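Local coordinates for protein putative hydroxymethylglutaryl-CoA synthase (PDB 3SQZ) that probably acts as a hydroxymethylglutaryl-CoA synthase of the thiolase fold, an acyltransferase that binds coenzyme A, at residues L130-F135 with R166-A171; L157-H162 with M194-D199; G319-L324 with E360-N365. One frame throughout, in Å; residues are numbered along the deposited sequence.

Contacts 1 and 2 adjoin each other in the N-terminal family region, their centres about 12 Å apart, and hold neighbouring antiparallel strands of one sheet, 166-175 and 188-198. Contact 1 packs a loop on one face of that sheet, and contact 2 sets helix 147-161 on the other. Contact 3 lies apart, its centre about 22 Å from that of contact 1 and 21 Å from that of contact 2, and joins a helix to a loop in the C-terminal region. Contacts 1 and 3 are buried, whereas contact 2 reaches a partly exposed strand end. All are apolar across the interface: methyls alone in contact 1, methyls also against backbone in contacts 2 and 3.

Contact 1: L130-F135 with R166-A171; sequences LGIQPF and RVLVLA
Leu130 and Ile132 converge on one branch of Leu168, and the contact between the two segments is wholly apolar. Leu130 and Leu168 reach toward each other tip to tip, with Leu130 CD1 3.8 Å from Leu168 CD2. Ile132 comes to the same methyl along a different line: its CD1 lies 4.0 Å from Leu168 CD2, and the two side chains cross obliquely. Leu168 carries CG opposite the backbone nitrogen (chi1 178°), which carries the side chain out from the strand, where CD2 meets the loop. No hydrogen bond links the segments.

The hydrogen bonds of Gln133 shape the loop and also tie it to strand 105-111. Gly131 has positive phi and ends helix 122-129 in a Schellman motif, so the chain turns between the two apolar side chains. Farther on, Gln133 bends back on Phe135: Phe135 N donates to Gln133 OE1 at 2.9 Å from above the amide carbonyl plane, while Gln133 NE2 donates to Phe135 O at 3.0 Å. NE2 also bonds to Ile105 O, so both ends of the amide are held.

The loop lies in the crossover from strand 105-111 through helix 122-129 to strand 137-141. Ala93 of helix 85-94 meets both Leu130 and Leu168, and Val108 of strand 105-111 meets Ile132. On the other face of strand 166-175, Val167 and Val169 pack against helix 147-161.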
loop_
_atom_site.group_PDB
_atom_site.type_symbol
_atom_site.label_atom_id
_atom_site.label_comp_id
_atom_site.label_asym_id
_atom_site.label_seq_id
_atom_site.Cartn_x
_atom_site.Cartn_y
_atom_site.Cartn_z
ATOM N N LEU A 130 -16.587 9.257 -5.546
ATOM C CA LEU A 130 -16.417 10.136 -4.393
ATOM C C LEU A 130 -17.066 11.501 -4.566
ATOM O O LEU A 130 -17.111 12.279 -3.625
ATOM C CB LEU A 130 -14.937 10.327 -4.076
ATOM C CG LEU A 130 -14.187 9.102 -3.569
ATOM C CD1 LEU A 130 -12.688 9.357 -3.626
ATOM C CD2 LEU A 130 -14.651 8.748 -2.168
ATOM N N GLY A 131 -17.536 11.813 -5.770
ATOM C CA GLY A 131 -18.181 13.095 -5.982
ATOM C C GLY A 131 -17.221 14.273 -5.904
ATOM O O GLY A 131 -17.589 15.356 -5.449
ATOM N N ILE A 132 -15.989 14.068 -6.351
ATOM C CA ILE A 132 -15.017 15.154 -6.391
ATOM C C ILE A 132 -15.386 16.167 -7.483
ATOM O O ILE A 132 -15.975 15.809 -8.505
ATOM C CB ILE A 132 -13.591 14.578 -6.548
ATOM C CG1 ILE A 132 -13.232 13.818 -5.259
ATOM C CG2 ILE A 132 -12.575 15.668 -6.841
ATOM C CD1 ILE A 132 -12.021 12.930 -5.372
ATOM N N GLN A 133 -15.068 17.435 -7.249
ATOM C CA GLN A 133 -15.400 18.492 -8.198
ATOM C C GLN A 133 -14.794 18.188 -9.579
ATOM O O GLN A 133 -13.741 17.558 -9.675
ATOM C CB GLN A 133 -14.958 19.853 -7.646
ATOM C CG GLN A 133 -13.461 20.015 -7.447
ATOM C CD GLN A 133 -12.764 20.490 -8.708
ATOM O OE1 GLN A 133 -13.381 21.099 -9.587
ATOM N NE2 GLN A 133 -11.479 20.214 -8.806
ATOM N N PRO A 134 -15.470 18.625 -10.659
ATOM C CA PRO A 134 -15.123 18.139 -12.003
ATOM C C PRO A 134 -13.798 18.641 -12.577
ATOM O O PRO A 134 -13.242 17.967 -13.448
ATOM C CB PRO A 134 -16.288 18.632 -12.862
ATOM C CG PRO A 134 -16.840 19.815 -12.115
ATOM C CD PRO A 134 -16.683 19.464 -10.664
ATOM N N PHE A 135 -13.317 19.802 -12.150
ATOM C CA PHE A 135 -12.120 20.375 -12.767
ATOM C C PHE A 135 -10.839 19.858 -12.121
ATOM O O PHE A 135 -10.091 20.596 -11.465
ATOM C CB PHE A 135 -12.209 21.896 -12.822
ATOM C CG PHE A 135 -13.231 22.386 -13.809
ATOM C CD1 PHE A 135 -14.447 22.909 -13.399
ATOM C CD2 PHE A 135 -12.984 22.280 -15.170
ATOM C CE1 PHE A 135 -15.381 23.338 -14.329
ATOM C CE2 PHE A 135 -13.912 22.713 -16.102
ATOM C CZ PHE A 135 -15.112 23.234 -15.678
ATOM N N ARG A 166 -5.719 20.642 -3.283
ATOM C CA ARG A 166 -5.461 19.399 -2.561
ATOM C C ARG A 166 -5.350 18.278 -3.576
ATOM O O ARG A 166 -5.905 18.366 -4.684
ATOM C CB ARG A 166 -6.577 19.111 -1.546
ATOM C CG ARG A 166 -6.778 20.262 -0.586
ATOM C CD ARG A 166 -7.876 20.047 0.445
ATOM N NE ARG A 166 -8.035 21.296 1.178
ATOM C CZ ARG A 166 -8.918 21.521 2.141
ATOM N NH1 ARG A 166 -8.954 22.713 2.717
ATOM N NH2 ARG A 166 -9.759 20.576 2.525
ATOM N N VAL A 167 -4.628 17.224 -3.213
ATOM C CA VAL A 167 -4.445 16.100 -4.123
ATOM C C VAL A 167 -4.769 14.812 -3.388
ATOM O O VAL A 167 -4.401 14.644 -2.224
ATOM C CB VAL A 167 -2.995 16.039 -4.671
ATOM C CG1 VAL A 167 -2.800 14.818 -5.559
ATOM C CG2 VAL A 167 -2.664 17.318 -5.422
ATOM N N LEU A 168 -5.460 13.910 -4.071
ATOM C CA LEU A 168 -5.779 12.607 -3.520
ATOM C C LEU A 168 -4.911 11.557 -4.199
ATOM O O LEU A 168 -4.970 11.392 -5.426
ATOM C CB LEU A 168 -7.248 12.301 -3.765
ATOM C CG LEU A 168 -7.739 10.936 -3.283
ATOM C CD1 LEU A 168 -7.585 10.800 -1.770
ATOM C CD2 LEU A 168 -9.171 10.717 -3.726
ATOM N N VAL A 169 -4.097 10.866 -3.403
ATOM C CA VAL A 169 -3.272 9.770 -3.874
ATOM C C VAL A 169 -3.841 8.465 -3.342
ATOM O O VAL A 169 -4.078 8.336 -2.144
ATOM C CB VAL A 169 -1.808 9.931 -3.401
ATOM C CG1 VAL A 169 -0.961 8.712 -3.764
ATOM C CG2 VAL A 169 -1.211 11.203 -3.990
ATOM N N LEU A 170 -4.081 7.514 -4.234
ATOM C CA LEU A 170 -4.575 6.191 -3.874
ATOM C C LEU A 170 -3.516 5.175 -4.244
ATOM O O LEU A 170 -2.964 5.228 -5.340
ATOM C CB LEU A 170 -5.850 5.853 -4.648
ATOM C CG LEU A 170 -7.106 6.713 -4.513
ATOM C CD1 LEU A 170 -7.405 7.110 -3.079
ATOM C CD2 LEU A 170 -7.074 7.915 -5.430
ATOM N N ALA A 171 -3.248 4.248 -3.330
ATOM C CA ALA A 171 -2.321 3.148 -3.572
ATOM C C ALA A 171 -3.099 1.878 -3.286
ATOM O O ALA A 171 -3.281 1.510 -2.118
ATOM C CB ALA A 171 -1.130 3.256 -2.653
#

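Contact 2: L157-H162 with M194-D199; sequences LHVEKH and MLVKKD
Val159 sits near the C-terminal end of helix 147-161, the connecting helix of a beta-alpha-beta crossover from strand 137-141 to strand 166-175, and packs on Val196, Lys197 and Lys198 of the next strand, 188-198. The short helix and strand segments run in broadly the same direction, 30° apart, with their axes 8.0 Å from each other at closest approach. Almost everything on the helix side is done by the two methyls of Val159. CG1, opposite the backbone nitrogen (chi1 172°), lies over one face of the peptide joining Lys197 and Lys198, 3.6 Å from Lys198 N and 3.9 Å from Lys197 C. CG2 turns to the preceding residue, where it meets Val196 O at 3.8 Å and Val196 CG1 at 4.2 Å.

The lysines put their charges elsewhere. Lys197 points away from the helix and curls along its own strand end, NZ donating to Lys198 O at 2.8 Å in nearly straight line with the carbonyl bond. Lys198 NZ leads off to Asp199 OD2, a long salt bridge of 3.9 Å.

Val159 also touches Val167 of strand 166-175 and Ile37 of strand 37-45, the strands flanking 188-198 in the sheet, so its side chain spans three adjacent strands. Earlier in the same helix, Leu152 and Ala155 continue the cover over Val196.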
loop_
_atom_site.group_PDB
_atom_site.type_symbol
_atom_site.label_atom_id
_atom_site.label_comp_id
_atom_site.label_asym_id
_atom_site.label_seq_id
_atom_site.Cartn_x
_atom_site.Cartn_y
_atom_site.Cartn_z
ATOM N N LEU A 157 4.571 18.561 -5.143
ATOM C CA LEU A 157 4.997 19.672 -5.986
ATOM C C LEU A 157 3.823 20.468 -6.541
ATOM O O LEU A 157 3.891 21.690 -6.666
ATOM C CB LEU A 157 5.869 19.175 -7.134
ATOM C CG LEU A 157 7.167 18.512 -6.690
ATOM C CD1 LEU A 157 7.956 18.038 -7.899
ATOM C CD2 LEU A 157 7.995 19.449 -5.813
ATOM N N HIS A 158 2.758 19.767 -6.907
ATOM C CA HIS A 158 1.558 20.413 -7.416
ATOM C C HIS A 158 0.964 21.362 -6.373
ATOM O O HIS A 158 0.611 22.503 -6.681
ATOM C CB HIS A 158 0.546 19.353 -7.846
ATOM C CG HIS A 158 -0.804 19.907 -8.184
ATOM N ND1 HIS A 158 -1.124 20.395 -9.432
ATOM C CD2 HIS A 158 -1.920 20.036 -7.428
ATOM C CE1 HIS A 158 -2.381 20.809 -9.428
ATOM N NE2 HIS A 158 -2.886 20.596 -8.227
ATOM N N VAL A 159 0.855 20.902 -5.132
ATOM C CA VAL A 159 0.295 21.743 -4.091
ATOM C C VAL A 159 1.224 22.918 -3.786
ATOM O O VAL A 159 0.770 24.026 -3.545
ATOM C CB VAL A 159 -0.018 20.943 -2.817
ATOM C CG1 VAL A 159 -0.423 21.888 -1.685
ATOM C CG2 VAL A 159 -1.118 19.930 -3.102
ATOM N N GLU A 160 2.530 22.683 -3.824
ATOM C CA GLU A 160 3.468 23.774 -3.610
ATOM C C GLU A 160 3.267 24.879 -4.652
ATOM O O GLU A 160 3.300 26.065 -4.328
ATOM C CB GLU A 160 4.913 23.281 -3.617
ATOM C CG GLU A 160 5.905 24.374 -3.260
ATOM C CD GLU A 160 7.306 23.857 -3.002
ATOM O OE1 GLU A 160 8.209 24.689 -2.780
ATOM O OE2 GLU A 160 7.509 22.626 -3.010
ATOM N N LYS A 161 3.051 24.485 -5.902
ATOM C CA LYS A 161 2.808 25.439 -6.982
ATOM C C LYS A 161 1.441 26.110 -6.840
ATOM O O LYS A 161 1.296 27.302 -7.123
ATOM C CB LYS A 161 2.926 24.732 -8.340
ATOM C CG LYS A 161 2.523 25.570 -9.562
ATOM C CD LYS A 161 3.347 26.839 -9.729
ATOM C CE LYS A 161 4.769 26.532 -10.167
ATOM N NZ LYS A 161 5.506 27.779 -10.525
ATOM N N HIS A 162 0.452 25.336 -6.394
ATOM C CA HIS A 162 -0.928 25.794 -6.257
ATOM C C HIS A 162 -1.413 25.517 -4.837
ATOM O O HIS A 162 -2.144 24.552 -4.591
ATOM C CB HIS A 162 -1.823 25.074 -7.267
ATOM C CG HIS A 162 -1.382 25.241 -8.686
ATOM N ND1 HIS A 162 -1.396 26.461 -9.328
ATOM C CD2 HIS A 162 -0.915 24.347 -9.590
ATOM C CE1 HIS A 162 -0.956 26.312 -10.565
ATOM N NE2 HIS A 162 -0.664 25.037 -10.753
ATOM N N MET A 194 -4.197 8.917 0.593
ATOM C CA MET A 194 -3.484 10.016 1.234
ATOM C C MET A 194 -3.971 11.331 0.654
ATOM O O MET A 194 -3.997 11.501 -0.566
ATOM C CB MET A 194 -1.970 9.865 1.054
ATOM C CG MET A 194 -1.423 8.683 1.830
ATOM S SD MET A 194 0.312 8.292 1.543
ATOM C CE MET A 194 0.220 7.603 -0.106
ATOM N N LEU A 195 -4.389 12.240 1.523
ATOM C CA LEU A 195 -4.757 13.581 1.112
ATOM C C LEU A 195 -3.564 14.486 1.334
ATOM O O LEU A 195 -3.062 14.592 2.463
ATOM C CB LEU A 195 -5.949 14.064 1.923
ATOM C CG LEU A 195 -6.471 15.438 1.502
ATOM C CD1 LEU A 195 -7.127 15.378 0.118
ATOM C CD2 LEU A 195 -7.430 15.977 2.538
ATOM N N VAL A 196 -3.112 15.130 0.262
ATOM C CA VAL A 196 -1.949 15.999 0.313
ATOM C C VAL A 196 -2.394 17.451 0.193
ATOM O O VAL A 196 -3.192 17.778 -0.685
ATOM C CB VAL A 196 -0.960 15.639 -0.819
ATOM C CG1 VAL A 196 0.221 16.615 -0.849
ATOM C CG2 VAL A 196 -0.492 14.196 -0.661
ATOM N N LYS A 197 -1.914 18.300 1.101
ATOM C CA LYS A 197 -2.244 19.719 1.069
ATOM C C LYS A 197 -1.222 20.519 1.862
ATOM O O LYS A 197 -0.330 19.963 2.501
ATOM C CB LYS A 197 -3.653 19.973 1.610
ATOM C CG LYS A 197 -3.811 19.624 3.077
ATOM C CD LYS A 197 -5.241 19.828 3.559
ATOM C CE LYS A 197 -5.603 21.299 3.664
ATOM N NZ LYS A 197 -4.798 21.997 4.706
ATOM N N LYS A 198 -1.346 21.836 1.788
ATOM C CA LYS A 198 -0.523 22.731 2.580
ATOM C C LYS A 198 -0.904 22.621 4.052
ATOM O O LYS A 198 -2.047 22.313 4.383
ATOM C CB LYS A 198 -0.712 24.167 2.081
ATOM C CG LYS A 198 0.234 25.170 2.700
ATOM C CD LYS A 198 0.084 26.539 2.060
ATOM C CE LYS A 198 -1.069 27.321 2.672
ATOM N NZ LYS A 198 -2.384 26.652 2.476
ATOM N N ASP A 199 0.059 22.866 4.935
ATOM C CA ASP A 199 -0.180 22.787 6.373
ATOM C C ASP A 199 -0.831 21.464 6.760
ATOM O O ASP A 199 -1.886 21.427 7.397
ATOM C CB ASP A 199 -1.010 23.978 6.823
ATOM C CG ASP A 199 -0.299 25.287 6.570
ATOM O OD1 ASP A 199 0.933 25.334 6.786
ATOM O OD2 ASP A 199 -0.954 26.253 6.129
#

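Contact 3: G319-L324 with E360-N365; sequences GLLSLL and EQLQTN
Leu362 lays a methyl on one face of the Leu324 carbonyl group, the flat group at the centre of this contact. Leu362 CD1 stands 3.4 Å from Leu324 O and 3.7 Å from Leu324 C, almost directly above the carbonyl plane. This is van der Waals packing on the backbone, and no hydrogen bond passes between the two segments.

The same methyl reaches the base of the neighbouring side chain, with Leu362 CD1 3.8 Å from Leu324 CB. The other branch turns up the helix to the preceding turn, where Leu362 CD2 meets Leu321 CD1 at 4.3 Å, a looser touch. With CG opposite its own carbonyl carbon (chi1 -54°), Leu362 reaches toward the helix, and its two methyls touch residues three apart on it. Leu362 supplies most of the buried surface, its isobutyl group laid against the side of the helix.

Beside this apolar spot the loop is tied by polar bonds: Gln363 N donates to Glu325 OE2 of the same helix, and the Gln363 amide bonds to Lys369 and Glu95. Behind Leu321 lie Ile42 and Phe44 of strand 37-45, and behind Leu324 lies Ile336 of strand 335-342. A helix packed against strands of both the N-terminal and C-terminal regions is consistent with the central helical layer of the thiolase fold, here covered near its C-terminal end by the loop that follows strand 346-354.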
loop_
_atom_site.group_PDB
_atom_site.type_symbol
_atom_site.label_atom_id
_atom_site.label_comp_id
_atom_site.label_asym_id
_atom_site.label_seq_id
_atom_site.Cartn_x
_atom_site.Cartn_y
_atom_site.Cartn_z
ATOM N N GLY A 319 2.544 0.433 6.307
ATOM C CA GLY A 319 3.516 0.385 7.384
ATOM C C GLY A 319 3.673 1.725 8.083
ATOM O O GLY A 319 3.811 1.779 9.310
ATOM N N LEU A 320 3.671 2.820 7.320
ATOM C CA LEU A 320 3.681 4.150 7.922
ATOM C C LEU A 320 2.470 4.315 8.855
ATOM O O LEU A 320 2.593 4.764 9.997
ATOM C CB LEU A 320 3.678 5.229 6.837
ATOM C CG LEU A 320 3.539 6.669 7.341
ATOM C CD1 LEU A 320 4.708 7.105 8.240
ATOM C CD2 LEU A 320 3.370 7.631 6.168
ATOM N N LEU A 321 1.296 3.936 8.370
ATOM C CA LEU A 321 0.083 4.051 9.172
ATOM C C LEU A 321 0.166 3.197 10.441
ATOM O O LEU A 321 -0.163 3.651 11.536
ATOM C CB LEU A 321 -1.116 3.650 8.323
ATOM C CG LEU A 321 -2.487 3.809 8.970
ATOM C CD1 LEU A 321 -2.771 5.260 9.359
ATOM C CD2 LEU A 321 -3.545 3.264 8.021
ATOM N N SER A 322 0.629 1.963 10.286
ATOM C CA SER A 322 0.814 1.058 11.406
ATOM C C SER A 322 1.787 1.657 12.434
ATOM O O SER A 322 1.537 1.621 13.641
ATOM C CB SER A 322 1.329 -0.275 10.870
ATOM O OG SER A 322 1.319 -1.286 11.861
ATOM N N LEU A 323 2.891 2.210 11.947
ATOM C CA LEU A 323 3.852 2.891 12.802
ATOM C C LEU A 323 3.195 4.015 13.595
ATOM O O LEU A 323 3.342 4.103 14.814
ATOM C CB LEU A 323 4.975 3.465 11.944
ATOM C CG LEU A 323 5.931 4.417 12.664
ATOM C CD1 LEU A 323 6.746 3.692 13.753
ATOM C CD2 LEU A 323 6.845 5.109 11.661
ATOM N N LEU A 324 2.474 4.895 12.910
ATOM C CA LEU A 324 1.929 6.067 13.578
ATOM C C LEU A 324 0.873 5.699 14.605
ATOM O O LEU A 324 0.751 6.363 15.638
ATOM C CB LEU A 324 1.344 7.047 12.562
ATOM C CG LEU A 324 2.340 7.600 11.544
ATOM C CD1 LEU A 324 1.690 8.728 10.762
ATOM C CD2 LEU A 324 3.629 8.070 12.217
ATOM N N GLU A 360 -4.577 12.959 16.235
ATOM C CA GLU A 360 -5.983 13.328 16.053
ATOM C C GLU A 360 -6.542 12.857 14.717
ATOM O O GLU A 360 -7.758 12.798 14.542
ATOM C CB GLU A 360 -6.160 14.850 16.156
ATOM C CG GLU A 360 -5.716 15.457 17.476
ATOM C CD GLU A 360 -5.696 16.983 17.456
ATOM O OE1 GLU A 360 -5.880 17.582 16.374
ATOM O OE2 GLU A 360 -5.493 17.586 18.530
ATOM N N GLN A 361 -5.660 12.564 13.767
ATOM C CA GLN A 361 -6.094 12.146 12.438
ATOM C C GLN A 361 -6.105 10.633 12.287
ATOM O O GLN A 361 -6.471 10.126 11.233
ATOM C CB GLN A 361 -5.200 12.766 11.357
ATOM C CG GLN A 361 -5.162 14.283 11.352
ATOM C CD GLN A 361 -6.539 14.915 11.448
ATOM O OE1 GLN A 361 -6.743 15.842 12.233
ATOM N NE2 GLN A 361 -7.490 14.418 10.664
ATOM N N LEU A 362 -5.712 9.915 13.337
ATOM C CA LEU A 362 -5.531 8.466 13.254
ATOM C C LEU A 362 -6.719 7.721 13.841
ATOM O O LEU A 362 -7.647 8.325 14.384
ATOM C CB LEU A 362 -4.249 8.051 13.987
ATOM C CG LEU A 362 -2.950 8.748 13.581
ATOM C CD1 LEU A 362 -1.782 8.276 14.443
ATOM C CD2 LEU A 362 -2.672 8.530 12.101
ATOM N N GLN A 363 -6.689 6.399 13.724
ATOM C CA GLN A 363 -7.684 5.537 14.357
ATOM C C GLN A 363 -7.007 4.639 15.370
ATOM O O GLN A 363 -5.841 4.279 15.200
ATOM C CB GLN A 363 -8.432 4.704 13.314
ATOM C CG GLN A 363 -9.267 5.543 12.355
ATOM C CD GLN A 363 -9.994 4.718 11.311
ATOM O OE1 GLN A 363 -9.967 3.494 11.346
ATOM N NE2 GLN A 363 -10.641 5.392 10.367
ATOM N N THR A 364 -7.735 4.280 16.420
ATOM C CA THR A 364 -7.194 3.437 17.480
ATOM C C THR A 364 -7.677 1.995 17.431
ATOM O O THR A 364 -7.106 1.138 18.098
ATOM C CB THR A 364 -7.527 3.992 18.872
ATOM O OG1 THR A 364 -8.944 4.180 18.968
ATOM C CG2 THR A 364 -6.800 5.304 19.114
ATOM N N ASN A 365 -8.737 1.723 16.672
ATOM C CA ASN A 365 -9.338 0.389 16.675
ATOM C C ASN A 365 -9.164 -0.359 15.357
ATOM O O ASN A 365 -9.975 -1.220 15.016
ATOM C CB ASN A 365 -10.823 0.460 17.049
ATOM C CG ASN A 365 -11.645 1.206 16.030
ATOM O OD1 ASN A 365 -11.112 1.951 15.205
ATOM N ND2 ASN A 365 -12.958 1.018 16.082
#